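Local atomic coordinates of putative exported protein (Bacteroides fragilis, PDB entry 3FZX), a protein that is of unknown function but binds calcium and, as a putative exported protein with a YmcC-like fold, may bind lipids. Residues D84-F88 with P89-N93; L92-N96 with A97-M101; W188-P191 with N192-I195. All coordinates share one frame; numbering follows the deposited sequence.

Interaction 1 (D84-F88 with P89-N93); sequences DVATF and PTALN
Leu92 and Ala91 turn their carbon atoms onto the carbonyl oxygens of the turn before them, and that is how 84-88 meets 89-93. The branched end of Leu92 lies across two successive carbonyl oxygens: CD1 comes to 3.2 Å from Thr87 O, while CD2 stands 3.5 Å from Ala86 O. Its CG sits opposite the carbonyl carbon about the first torsion (chi1 -67°), which swings the fork back along the chain toward those oxygens. Ala91 points its methyl the same way, CB being 3.2 Å from Ala86 O and also facing the methyl of Ala86, with the two CB atoms 4.4 Å apart.

Backbone bonds join the same stretch of chain. Phe88 O accepts a nearly straight bond from Leu92 N (3.0 Å, 171° at the hydrogen), and the amide of Ala91 adds only a weak, strongly bent one. Phe88 directs its ring away from Pro89-Asn93. One face of that ring has Val85 O 3.1 Å above its plane, displaced toward the rim, and the ring packs on Tyr170, Met172 and Ile174 of strand 161-175 and on Ile143. Upstream, Asp84 O is gripped twice by Thr87, through its amide and through OG1, the hydroxyl approaching at 3.0 Å. The Asp84 carboxylate meets Arg21 in a salt bridge and Tyr36 in a hydrogen bond, tying this turn to strands 18-25 and 30-44.

Pro89 takes the first helical position, where a proline has no amide hydrogen to offer and none is needed. A 3-10 turn passes through the single residue Phe88, at the N-cap position, into helix 89-94. The side bearing Phe88, Ala91 and Leu92 is buried against strands 18-25, 30-44, 136-158 and 161-175, probably recalling the helix-covered, incomplete barrels of LolA and LolB, the clan to which this family belongs.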
loop_
_atom_site.group_PDB
_atom_site.type_symbol
_atom_site.label_atom_id
_atom_site.label_comp_id
_atom_site.label_asym_id
_atom_site.label_seq_id
_atom_site.Cartn_x
_atom_site.Cartn_y
_atom_site.Cartn_z
ATOM N N ASP A 84 10.408 5.950 4.408
ATOM C CA ASP A 84 11.412 7.000 4.343
ATOM C C ASP A 84 10.907 8.449 4.528
ATOM O O ASP A 84 11.607 9.265 5.142
ATOM C CB ASP A 84 12.240 6.822 3.068
ATOM C CG ASP A 84 12.935 5.405 3.016
ATOM O OD1 ASP A 84 13.634 5.046 4.007
ATOM O OD2 ASP A 84 12.745 4.648 2.017
ATOM N N VAL A 85 9.691 8.766 4.079
ATOM C CA VAL A 85 9.132 10.102 4.321
ATOM C C VAL A 85 8.762 10.262 5.815
ATOM O O VAL A 85 8.576 11.372 6.269
ATOM C CB VAL A 85 7.908 10.462 3.394
ATOM C CG1 VAL A 85 8.121 9.959 1.967
ATOM C CG2 VAL A 85 6.610 9.927 3.953
ATOM N N ALA A 86 8.656 9.157 6.569
ATOM C CA ALA A 86 8.533 9.235 8.041
ATOM C C ALA A 86 9.797 9.795 8.725
ATOM O O ALA A 86 9.750 10.117 9.917
ATOM C CB ALA A 86 8.155 7.875 8.664
ATOM N N THR A 87 10.904 9.944 7.994
ATOM C CA THR A 87 12.071 10.606 8.567
ATOM C C THR A 87 11.900 12.119 8.615
ATOM O O THR A 87 12.794 12.808 9.065
ATOM C CB THR A 87 13.410 10.258 7.874
ATOM O OG1 THR A 87 13.530 10.977 6.648
ATOM C CG2 THR A 87 13.536 8.775 7.623
ATOM N N PHE A 88 10.762 12.654 8.180
ATOM C CA PHE A 88 10.505 14.095 8.345
ATOM C C PHE A 88 10.355 14.367 9.852
ATOM O O PHE A 88 9.828 13.530 10.568
ATOM C CB PHE A 88 9.250 14.504 7.581
ATOM C CG PHE A 88 9.376 14.413 6.056
ATOM C CD1 PHE A 88 10.515 13.885 5.422
ATOM C CD2 PHE A 88 8.308 14.822 5.249
ATOM C CE1 PHE A 88 10.594 13.806 4.028
ATOM C CE2 PHE A 88 8.381 14.740 3.847
ATOM C CZ PHE A 88 9.522 14.223 3.243
ATOM N N PRO A 89 10.852 15.512 10.352
ATOM C CA PRO A 89 10.806 15.765 11.798
ATOM C C PRO A 89 9.421 15.686 12.473
ATOM O O PRO A 89 9.307 15.177 13.599
ATOM C CB PRO A 89 11.362 17.191 11.909
ATOM C CG PRO A 89 12.278 17.314 10.772
ATOM C CD PRO A 89 11.645 16.542 9.651
ATOM N N THR A 90 8.394 16.191 11.793
ATOM C CA THR A 90 7.010 16.135 12.304
ATOM C C THR A 90 6.634 14.696 12.571
ATOM O O THR A 90 6.052 14.389 13.591
ATOM C CB THR A 90 5.991 16.798 11.317
ATOM O OG1 THR A 90 6.358 18.165 11.129
ATOM C CG2 THR A 90 4.553 16.738 11.835
ATOM N N ALA A 91 7.041 13.810 11.677
ATOM C CA ALA A 91 6.761 12.394 11.816
ATOM C C ALA A 91 7.551 11.790 12.974
ATOM O O ALA A 91 6.983 11.165 13.889
ATOM C CB ALA A 91 7.081 11.692 10.523
ATOM N N LEU A 92 8.867 12.004 12.946
ATOM C CA LEU A 92 9.753 11.437 13.953
ATOM C C LEU A 92 9.310 11.839 15.349
ATOM O O LEU A 92 9.236 11.003 16.248
ATOM C CB LEU A 92 11.207 11.877 13.711
ATOM C CG LEU A 92 11.824 11.303 12.439
ATOM C CD1 LEU A 92 13.168 11.994 12.119
ATOM C CD2 LEU A 92 11.931 9.762 12.617
ATOM N N ASN A 93 8.979 13.115 15.493
ATOM C CA ASN A 93 8.601 13.689 16.780
ATOM C C ASN A 93 7.236 13.289 17.318
ATOM O O ASN A 93 6.971 13.532 18.473
ATOM C CB ASN A 93 8.721 15.220 16.729
ATOM C CG ASN A 93 10.183 15.690 16.631
ATOM O OD1 ASN A 93 11.096 14.891 16.738
ATOM N ND2 ASN A 93 10.395 16.979 16.425
#

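Interaction 2 (L92-N96 with A97-M101); sequences LNMMN and ADVYM
The carboxamide of Asn96 meets the backbone of Asp98 at its oxygen edge: Asp98 N lies in the carbonyl plane, on a lone pair of OD1, 3.1 Å from it, with a moderately bent N-H (136°). ND2, at the other end of the amide, makes a weak hydrogen bond with Gln133 OE1. The oxygen reaches Asp98 because CG is tucked between the backbone N and the carbonyl carbon (chi1 55°), folding the amide forward over the turn. The peptide carbonyl of the same residue is used differently. Val99 N bonds to Asn96 O at 2.9 Å from above the carbonyl plane, 53° out of it, and Asn65 ND2 supplies a second donor, so that oxygen is held twice.

Apolar groups meet beneath the turn, with Val99 and Met95 buried. Val99 directs its side chain back at the incoming chain: CG2 is 3.6 Å from Met94 O, and CG1 contacts both selenomethionines, at 4.4 Å from Met94 SE and 4.3 Å from Met95 CG. Met95, extended beyond CG, crosses the bent chain of Met101 at about a right angle, and their CE methyls meet at 3.6 Å. Phe56 and Asn65 lie beside Met95, while Leu131 touches both Met94 and Met101. Met94 O is also tied to Asn139 ND2.

The two bonds from Asp98 and Val99 define an Asx turn superposed on a type I beta turn, Asn96 to Val99. It reverses the chain after helix 89-94 and launches strand 99-107 of the antiparallel barrel.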
loop_
_atom_site.group_PDB
_atom_site.type_symbol
_atom_site.label_atom_id
_atom_site.label_comp_id
_atom_site.label_asym_id
_atom_site.label_seq_id
_atom_site.Cartn_x
_atom_site.Cartn_y
_atom_site.Cartn_z
ATOM N N LEU A 92 8.867 12.004 12.946
ATOM C CA LEU A 92 9.753 11.437 13.953
ATOM C C LEU A 92 9.310 11.839 15.349
ATOM O O LEU A 92 9.236 11.003 16.248
ATOM C CB LEU A 92 11.207 11.877 13.711
ATOM C CG LEU A 92 11.824 11.303 12.439
ATOM C CD1 LEU A 92 13.168 11.994 12.119
ATOM C CD2 LEU A 92 11.931 9.762 12.617
ATOM N N ASN A 93 8.979 13.115 15.493
ATOM C CA ASN A 93 8.601 13.689 16.780
ATOM C C ASN A 93 7.236 13.289 17.318
ATOM O O ASN A 93 6.971 13.532 18.473
ATOM C CB ASN A 93 8.721 15.220 16.729
ATOM C CG ASN A 93 10.183 15.690 16.631
ATOM O OD1 ASN A 93 11.096 14.891 16.738
ATOM N ND2 ASN A 93 10.395 16.979 16.425
HETATM N N MSE A 94 6.370 12.675 16.525
HETATM C CA MSE A 94 5.079 12.256 17.067
HETATM C C MSE A 94 5.001 10.751 17.292
HETATM O O MSE A 94 3.990 10.263 17.805
HETATM C CB MSE A 94 3.900 12.813 16.253
HETATM C CG MSE A 94 3.914 12.623 14.750
HETATM SE SE MSE A 94 3.419 10.830 14.219
HETATM C CE MSE A 94 1.417 10.916 14.446
HETATM N N MSE A 95 6.073 10.021 16.965
HETATM C CA MSE A 95 6.044 8.552 17.028
HETATM C C MSE A 95 6.205 7.976 18.420
HETATM O O MSE A 95 6.996 8.459 19.222
HETATM C CB MSE A 95 7.143 7.937 16.181
HETATM C CG MSE A 95 6.816 7.694 14.707
HETATM SE SE MSE A 95 8.554 7.339 13.839
HETATM C CE MSE A 95 7.902 7.729 12.026
ATOM N N ASN A 96 5.445 6.919 18.671
ATOM C CA ASN A 96 5.625 6.061 19.825
ATOM C C ASN A 96 5.117 4.657 19.433
ATOM O O ASN A 96 4.671 4.433 18.289
ATOM C CB ASN A 96 4.960 6.644 21.083
ATOM C CG ASN A 96 3.487 6.964 20.883
ATOM O OD1 ASN A 96 2.713 6.125 20.414
ATOM N ND2 ASN A 96 3.090 8.186 21.251
ATOM N N ALA A 97 5.226 3.709 20.353
ATOM C CA ALA A 97 4.847 2.323 20.093
ATOM C C ALA A 97 3.403 2.147 19.620
ATOM O O ALA A 97 3.111 1.173 18.951
ATOM C CB ALA A 97 5.090 1.480 21.335
ATOM N N ASP A 98 2.495 3.060 19.976
ATOM C CA ASP A 98 1.104 2.965 19.544
ATOM C C ASP A 98 0.799 3.711 18.233
ATOM O O ASP A 98 -0.367 3.785 17.834
ATOM C CB ASP A 98 0.158 3.442 20.667
ATOM C CG ASP A 98 0.153 2.502 21.882
ATOM O OD1 ASP A 98 0.829 1.452 21.877
ATOM O OD2 ASP A 98 -0.530 2.820 22.867
ATOM N N VAL A 99 1.821 4.263 17.572
ATOM C CA VAL A 99 1.619 4.938 16.296
ATOM C C VAL A 99 1.742 3.938 15.159
ATOM O O VAL A 99 2.645 3.126 15.124
ATOM C CB VAL A 99 2.608 6.119 16.075
ATOM C CG1 VAL A 99 2.661 6.520 14.610
ATOM C CG2 VAL A 99 2.207 7.316 16.943
ATOM N N TYR A 100 0.815 4.013 14.227
ATOM C CA TYR A 100 0.804 3.187 13.040
ATOM C C TYR A 100 0.776 4.096 11.857
ATOM O O TYR A 100 0.457 5.271 11.968
ATOM C CB TYR A 100 -0.440 2.290 13.039
ATOM C CG TYR A 100 -0.339 1.307 14.169
ATOM C CD1 TYR A 100 0.430 0.138 14.038
ATOM C CD2 TYR A 100 -0.921 1.574 15.399
ATOM C CE1 TYR A 100 0.570 -0.765 15.091
ATOM C CE2 TYR A 100 -0.791 0.665 16.463
ATOM C CZ TYR A 100 -0.045 -0.489 16.297
ATOM O OH TYR A 100 0.090 -1.362 17.336
HETATM N N MSE A 101 1.114 3.543 10.713
HETATM C CA MSE A 101 1.182 4.321 9.502
HETATM C C MSE A 101 0.754 3.492 8.297
HETATM O O MSE A 101 0.864 2.271 8.306
HETATM C CB MSE A 101 2.570 4.910 9.337
HETATM C CG MSE A 101 3.662 3.916 9.391
HETATM SE SE MSE A 101 5.390 4.810 9.397
HETATM C CE MSE A 101 5.740 4.907 11.334
#

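Interaction 3 (W188-P191 with N192-I195); sequences WYAP and NIGI
Ala190 and Gly194 form the hydrogen-bonded pair of this hairpin end. Gly194 N reaches Ala190 O at 3.0 Å, nearly straight (168°) and in the carbonyl plane; in return Ala190 N donates to Gly194 O, also at 3.0 Å but tilted 26° from the plane. Ala190 O takes a second, weak bond from Ile193 N, so two consecutive residues face one, a classic beta bulge. Gly194 combines a positive phi with a strongly negative psi (-136°), a backbone region open to glycine because it has no CB to meet the carbonyl oxygen of Ile193.

Next come the non-hydrogen-bonded partners. Ile195 lays CD1 beside Tyr189 CB, 4.1 Å away on the same face of the sheet, and Tyr189 CA makes a CA-H...O contact with Gly194 O at 3.2 Å. On the face of Ala190, its CB has Ile193 CD1 4.1 Å away. Pro191 and Asn192 turn the corner, with the backbone angles of a type II turn.

Further out, the tyrosine ring is met edge-to-face by Tyr108 and Phe10, and its OH is bonded to Pro109 O. Glu154 holds Trp188 NE1 and Asn13 holds Asn192 OD1. The hairpin thus links strand 180-190 to its antiparallel neighbour 194-202, while Tyr189 pairs through its backbone with Thr166 of strand 161-175, on the other side of strand 180-190.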
loop_
_atom_site.group_PDB
_atom_site.type_symbol
_atom_site.label_atom_id
_atom_site.label_comp_id
_atom_site.label_asym_id
_atom_site.label_seq_id
_atom_site.Cartn_x
_atom_site.Cartn_y
_atom_site.Cartn_z
ATOM N N TRP A 188 18.127 10.968 -2.944
ATOM C CA TRP A 188 19.087 10.307 -3.755
ATOM C C TRP A 188 18.906 8.829 -3.462
ATOM O O TRP A 188 18.894 8.443 -2.280
ATOM C CB TRP A 188 20.485 10.729 -3.364
ATOM C CG TRP A 188 20.924 12.102 -3.788
ATOM C CD1 TRP A 188 21.683 12.407 -4.875
ATOM C CD2 TRP A 188 20.727 13.332 -3.082
ATOM N NE1 TRP A 188 21.955 13.748 -4.906
ATOM C CE2 TRP A 188 21.395 14.341 -3.808
ATOM C CE3 TRP A 188 20.046 13.682 -1.908
ATOM C CZ2 TRP A 188 21.383 15.688 -3.421
ATOM C CZ3 TRP A 188 20.045 15.017 -1.509
ATOM C CH2 TRP A 188 20.715 16.010 -2.267
ATOM N N TYR A 189 18.748 8.014 -4.514
ATOM C CA TYR A 189 18.585 6.575 -4.313
ATOM C C TYR A 189 19.438 5.741 -5.252
ATOM O O TYR A 189 19.808 6.181 -6.340
ATOM C CB TYR A 189 17.122 6.162 -4.393
ATOM C CG TYR A 189 16.431 6.382 -5.721
ATOM C CD1 TYR A 189 15.773 7.592 -6.000
ATOM C CD2 TYR A 189 16.379 5.369 -6.681
ATOM C CE1 TYR A 189 15.117 7.789 -7.217
ATOM C CE2 TYR A 189 15.712 5.556 -7.908
ATOM C CZ TYR A 189 15.083 6.758 -8.161
ATOM O OH TYR A 189 14.390 6.925 -9.325
ATOM N N ALA A 190 19.738 4.533 -4.781
ATOM C CA ALA A 190 20.689 3.642 -5.417
ATOM C C ALA A 190 20.212 2.197 -5.362
ATOM O O ALA A 190 19.492 1.802 -4.424
ATOM C CB ALA A 190 22.073 3.741 -4.722
ATOM N N PRO A 191 20.626 1.392 -6.359
ATOM C CA PRO A 191 20.337 -0.039 -6.403
ATOM C C PRO A 191 20.829 -0.749 -5.162
ATOM O O PRO A 191 21.928 -0.461 -4.692
ATOM C CB PRO A 191 21.151 -0.529 -7.601
ATOM C CG PRO A 191 21.398 0.690 -8.460
ATOM C CD PRO A 191 21.270 1.888 -7.599
ATOM N N ASN A 192 20.005 -1.673 -4.661
ATOM C CA ASN A 192 20.273 -2.529 -3.528
ATOM C C ASN A 192 20.394 -1.792 -2.171
ATOM O O ASN A 192 20.761 -2.394 -1.182
ATOM C CB ASN A 192 21.498 -3.434 -3.787
ATOM C CG ASN A 192 21.432 -4.150 -5.134
ATOM O OD1 ASN A 192 20.427 -4.758 -5.485
ATOM N ND2 ASN A 192 22.499 -4.071 -5.892
ATOM N N ILE A 193 20.054 -0.515 -2.123
ATOM C CA ILE A 193 20.147 0.272 -0.877
ATOM C C ILE A 193 18.864 1.022 -0.609
ATOM O O ILE A 193 18.321 0.948 0.477
ATOM C CB ILE A 193 21.297 1.302 -0.942
ATOM C CG1 ILE A 193 22.635 0.623 -1.231
ATOM C CG2 ILE A 193 21.432 2.068 0.372
ATOM C CD1 ILE A 193 23.715 1.648 -1.663
ATOM N N GLY A 194 18.339 1.703 -1.621
ATOM C CA GLY A 194 17.198 2.599 -1.451
ATOM C C GLY A 194 17.731 4.002 -1.286
ATOM O O GLY A 194 18.682 4.404 -1.981
ATOM N N ILE A 195 17.174 4.729 -0.326
ATOM C CA ILE A 195 17.538 6.125 -0.082
ATOM C C ILE A 195 18.923 6.222 0.566
ATOM O O ILE A 195 19.170 5.690 1.664
ATOM C CB ILE A 195 16.502 6.856 0.858
ATOM C CG1 ILE A 195 15.049 6.706 0.349
ATOM C CG2 ILE A 195 16.907 8.324 1.071
ATOM C CD1 ILE A 195 14.847 6.993 -1.109
#

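Interactions 1 and 2 follow one another along the chain and share Leu92 and Asn93; the Ala86 methyl of the first meets the Met95 CE of the second at 3.4 Å. Interaction 1 is buried and rests on a helix start, with carbons packed on carbonyl oxygens. Interaction 2 is only partly buried: an exposed turn at Ala97 and Asp98, with Val99 and Met95 buried and two selenomethionines partly exposed. Interaction 3, largely buried, lies on the opposite side of the chain's centre and relies on strand pairing around a bulge. It meets interaction 1 where Asp84 OD2 packs on Ile195 CG1, but stays about 12 Å from interaction 2 at the nearest atoms, although both reach the same sheet.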